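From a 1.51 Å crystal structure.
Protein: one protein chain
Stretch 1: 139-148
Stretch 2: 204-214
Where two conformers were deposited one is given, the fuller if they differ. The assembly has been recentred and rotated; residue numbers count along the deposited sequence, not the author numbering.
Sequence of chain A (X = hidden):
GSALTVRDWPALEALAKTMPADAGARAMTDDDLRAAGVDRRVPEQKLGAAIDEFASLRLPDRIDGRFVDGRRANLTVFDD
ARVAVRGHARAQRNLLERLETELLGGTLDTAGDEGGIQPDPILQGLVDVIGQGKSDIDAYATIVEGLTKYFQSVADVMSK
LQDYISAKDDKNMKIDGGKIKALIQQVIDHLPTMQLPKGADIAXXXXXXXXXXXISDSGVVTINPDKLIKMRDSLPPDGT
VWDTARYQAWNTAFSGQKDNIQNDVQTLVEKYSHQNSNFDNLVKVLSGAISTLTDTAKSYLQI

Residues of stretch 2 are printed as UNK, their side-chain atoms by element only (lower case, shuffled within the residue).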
# COMPACT_ATOMS: atom_id res chain seq x y z
N ALA A 139 -6.59 -4.85 16.40
CA ALA A 139 -5.72 -5.75 17.13
C ALA A 139 -5.32 -5.14 18.46
O ALA A 139 -5.40 -5.77 19.52
CB ALA A 139 -4.44 -6.06 16.32
N TYR A 140 -4.85 -3.91 18.42
CA TYR A 140 -4.36 -3.31 19.63
C TYR A 140 -5.46 -3.04 20.63
O TYR A 140 -5.24 -3.19 21.83
CB TYR A 140 -3.55 -2.03 19.37
CG TYR A 140 -2.08 -2.28 19.62
CD1 TYR A 140 -1.18 -2.40 18.59
CD2 TYR A 140 -1.63 -2.44 20.91
CE1 TYR A 140 0.16 -2.64 18.85
CE2 TYR A 140 -0.31 -2.69 21.18
CZ TYR A 140 0.57 -2.79 20.15
OH TYR A 140 1.87 -3.07 20.49
N ALA A 141 -6.63 -2.66 20.14
CA ALA A 141 -7.76 -2.47 21.01
C ALA A 141 -8.11 -3.78 21.72
O ALA A 141 -8.39 -3.79 22.91
CB ALA A 141 -8.98 -1.95 20.20
N THR A 142 -8.13 -4.89 20.98
CA THR A 142 -8.49 -6.18 21.57
C THR A 142 -7.44 -6.60 22.60
O THR A 142 -7.76 -7.04 23.69
CB THR A 142 -8.59 -7.25 20.49
OG1 THR A 142 -9.58 -6.86 19.54
CG2 THR A 142 -8.98 -8.58 21.12
N ILE A 143 -6.17 -6.45 22.24
CA ILE A 143 -5.09 -6.84 23.14
C ILE A 143 -5.08 -5.98 24.39
O ILE A 143 -4.98 -6.48 25.51
CB ILE A 143 -3.73 -6.71 22.45
CG1 ILE A 143 -3.65 -7.66 21.26
CG2 ILE A 143 -2.57 -6.95 23.43
CD1 ILE A 143 -2.53 -7.33 20.32
N VAL A 144 -5.17 -4.66 24.21
CA VAL A 144 -5.18 -3.79 25.39
C VAL A 144 -6.41 -3.98 26.28
O VAL A 144 -6.26 -3.97 27.49
CB VAL A 144 -4.95 -2.33 24.99
CG1 VAL A 144 -5.15 -1.41 26.20
CG2 VAL A 144 -3.55 -2.20 24.41
N GLU A 145 -7.59 -4.19 25.69
CA GLU A 145 -8.81 -4.52 26.46
C GLU A 145 -8.59 -5.76 27.31
O GLU A 145 -8.87 -5.76 28.49
CB GLU A 145 -10.01 -4.81 25.53
CG GLU A 145 -11.20 -5.66 26.15
CD GLU A 145 -12.00 -4.91 27.16
OE1 GLU A 145 -12.93 -5.51 27.77
OE2 GLU A 145 -11.73 -3.71 27.35
N GLY A 146 -8.07 -6.80 26.69
CA GLY A 146 -7.88 -8.07 27.40
C GLY A 146 -6.83 -7.97 28.49
O GLY A 146 -7.00 -8.46 29.61
N LEU A 147 -5.71 -7.35 28.17
CA LEU A 147 -4.67 -7.20 29.16
C LEU A 147 -5.13 -6.30 30.31
O LEU A 147 -4.74 -6.52 31.45
CB LEU A 147 -3.37 -6.73 28.53
CG LEU A 147 -2.43 -7.85 28.02
CD1 LEU A 147 -1.77 -8.62 29.15
CD2 LEU A 147 -3.15 -8.84 27.09
N THR A 148 -5.94 -5.29 30.01
CA THR A 148 -6.42 -4.43 31.07
C THR A 148 -7.44 -5.16 31.94
O THR A 148 -7.50 -4.97 33.15
CB THR A 148 -6.98 -3.10 30.52
OG1 THR A 148 -5.95 -2.45 29.75
CG2 THR A 148 -7.44 -2.18 31.66
N UNK A 204 5.35 -11.51 13.81
CA UNK A 204 5.47 -10.09 14.14
C UNK A 204 4.80 -9.78 15.48
O UNK A 204 5.38 -9.11 16.33
n UNK A 204 2.20 -5.24 15.02
n UNK A 204 3.13 -6.37 13.23
c UNK A 204 5.22 -7.72 13.14
c UNK A 204 4.25 -6.92 13.99
c UNK A 204 4.86 -9.21 13.04
c UNK A 204 2.18 -5.59 13.74
n UNK A 204 1.20 -5.15 12.95
N UNK A 205 3.58 -10.27 15.67
CA UNK A 205 2.86 -10.02 16.92
C UNK A 205 3.52 -10.70 18.12
O UNK A 205 3.55 -10.12 19.21
c UNK A 205 0.25 -7.46 17.76
c UNK A 205 0.25 -9.40 14.73
c UNK A 205 -0.96 -5.58 16.83
c UNK A 205 -0.33 -6.19 17.89
c UNK A 205 0.61 -9.36 16.03
c UNK A 205 0.17 -8.09 16.53
c UNK A 205 -1.06 -6.18 15.61
c UNK A 205 1.39 -10.39 16.80
c UNK A 205 -0.50 -7.44 15.47
n UNK A 205 -0.43 -8.27 14.37
N UNK A 206 4.09 -11.89 17.95
CA UNK A 206 4.85 -12.50 19.03
C UNK A 206 6.03 -11.61 19.43
O UNK A 206 6.26 -11.40 20.62
n UNK A 206 3.88 -17.37 18.21
c UNK A 206 4.31 -14.93 18.58
n UNK A 206 4.66 -18.34 16.25
c UNK A 206 4.91 -16.33 18.30
n UNK A 206 2.81 -19.19 17.29
c UNK A 206 5.38 -13.89 18.64
c UNK A 206 3.80 -18.30 17.26
N UNK A 207 6.76 -11.08 18.45
CA UNK A 207 7.88 -10.18 18.77
C UNK A 207 7.40 -8.90 19.44
O UNK A 207 8.00 -8.45 20.41
c UNK A 207 8.69 -9.82 17.53
c UNK A 207 11.16 -11.64 15.18
n UNK A 207 11.92 -11.16 13.97
c UNK A 207 9.51 -10.96 16.97
c UNK A 207 10.39 -10.49 15.83
N UNK A 208 6.31 -8.35 18.91
CA UNK A 208 5.76 -7.07 19.41
C UNK A 208 5.31 -7.20 20.86
O UNK A 208 5.57 -6.31 21.69
o UNK A 208 3.80 -3.07 18.95
c UNK A 208 4.59 -6.64 18.51
o UNK A 208 5.25 -4.06 17.60
c UNK A 208 3.83 -5.41 19.02
c UNK A 208 4.35 -4.09 18.48
N UNK A 209 4.62 -8.29 21.20
CA UNK A 209 3.98 -8.38 22.51
C UNK A 209 4.87 -8.94 23.61
O UNK A 209 4.67 -8.62 24.79
c UNK A 209 1.62 -8.53 21.48
c UNK A 209 1.29 -7.05 21.87
c UNK A 209 2.68 -9.16 22.42
c UNK A 209 0.35 -9.33 21.49
N UNK A 210 5.84 -9.77 23.23
CA UNK A 210 6.75 -10.37 24.18
C UNK A 210 6.15 -11.53 24.96
O UNK A 210 5.03 -11.95 24.69
N UNK A 211 6.90 -12.04 25.92
CA UNK A 211 6.54 -13.30 26.53
C UNK A 211 5.62 -13.20 27.73
O UNK A 211 5.39 -14.19 28.40
o UNK A 211 8.35 -12.55 28.44
c UNK A 211 7.78 -14.17 26.82
o UNK A 211 9.85 -14.12 27.93
c UNK A 211 8.72 -13.56 27.80
N UNK A 212 5.03 -12.02 27.98
CA UNK A 212 3.93 -11.95 28.93
C UNK A 212 2.67 -12.61 28.33
O UNK A 212 1.72 -12.87 29.05
c UNK A 212 3.64 -10.53 29.35
N UNK A 213 2.67 -12.83 27.00
CA UNK A 213 1.58 -13.53 26.32
C UNK A 213 2.15 -14.64 25.47
O UNK A 213 3.35 -14.69 25.23
c UNK A 213 1.57 -12.08 24.25
c UNK A 213 0.14 -11.47 26.29
c UNK A 213 0.73 -12.61 25.43
N UNK A 214 1.26 -15.55 25.08
CA UNK A 214 1.55 -16.55 24.08
C UNK A 214 0.56 -16.36 22.96
O UNK A 214 -0.59 -15.98 23.21
c UNK A 214 1.40 -17.95 24.69
o UNK A 214 2.38 -18.13 25.68

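Position 204 carries seven side-chain atoms: three carbons in a row, a nitrogen, then a carbon bearing two more nitrogens; none touches stretch 1. That guanidinium pattern identifies Arg 204. Its CA-to-CB bond points sideways, and NH1 of Arg 204 stays 5.1 Å from CE1 of Tyr 140.

Position 205 has ten side-chain atoms, nine carbons and one nitrogen: one carbon leads into fused five- and six-membered rings. The six-membered ring touches CB of Ala 139, CD1 of Tyr 140 and CD1 of Ile 143. An indole of this kind is Trp 205. Its CA-to-CB bond points sideways, but CZ2 of Trp 205 lies 3.5 Å from CB of Ala 139, CZ3 of Trp 205 lies 3.5 Å from CD1 of Ile 143, and CH2 of Trp 205 lies 3.6 Å from CD1 of Tyr 140. The Tyr 140 ring and the six-membered ring are oblique, with planes at 57° and centroids 5.4 Å apart.

Position 206 repeats the pattern of 204 and is Arg 206. Position 207 has four carbons in a row ending in nitrogen, which makes it Lys 207. Both are exposed and out of reach of stretch 1.

At position 208, three carbons end in two oxygens, one of them against OH of Tyr 140: Glu 208. OE2 of Glu 208 accepts a very short hydrogen bond of 2.5 Å from OH of Tyr 140, lying near the plane of the tyrosine ring; OE1 is satisfied elsewhere in the structure.

Position 209 has four carbons forked at the second, one tip packing on CD1 of Ile 143, hence Leu 209. CD1 of Leu 209 is 3.7 Å from CD1 of Ile 143.

Position 210 has no side-chain atoms and is Gly 210. It is the first residue after the helix to leave helical torsions, and its phi of 77° is one that glycine adopts readily. A type I turn starts here.

Position 211 has two carbons, the second bearing two oxygens: Asp 211, exposed and distant from stretch 1. Position 212 has a single carbon, so it is Ala 212; its CA-to-CB bond points toward stretch 1, but CB of Ala 212 stays 5.7 Å from CD1 of Leu 147.

Position 213 shows one carbon carrying two others, one near CD2 of Leu 147: beta-branched Val 213. CG1 of Val 213 meets CD2 of Leu 147 loosely, at 4.3 Å. Position 214, one carbon then one oxygen, is Ser 214, out of reach.

The contact works through side chains, because the helix axes approach no closer than 13.4 Å, crossing at -45°. Ala 139, Ile 143 and Leu 147, spaced four apart, match Trp 205, Leu 209 and Val 213, while Tyr 140 adds the polar tie to Glu 208. The two stretches bury 342 Å², both sides summed.

Stretch 2 (204-214) RWRKELGDAVS
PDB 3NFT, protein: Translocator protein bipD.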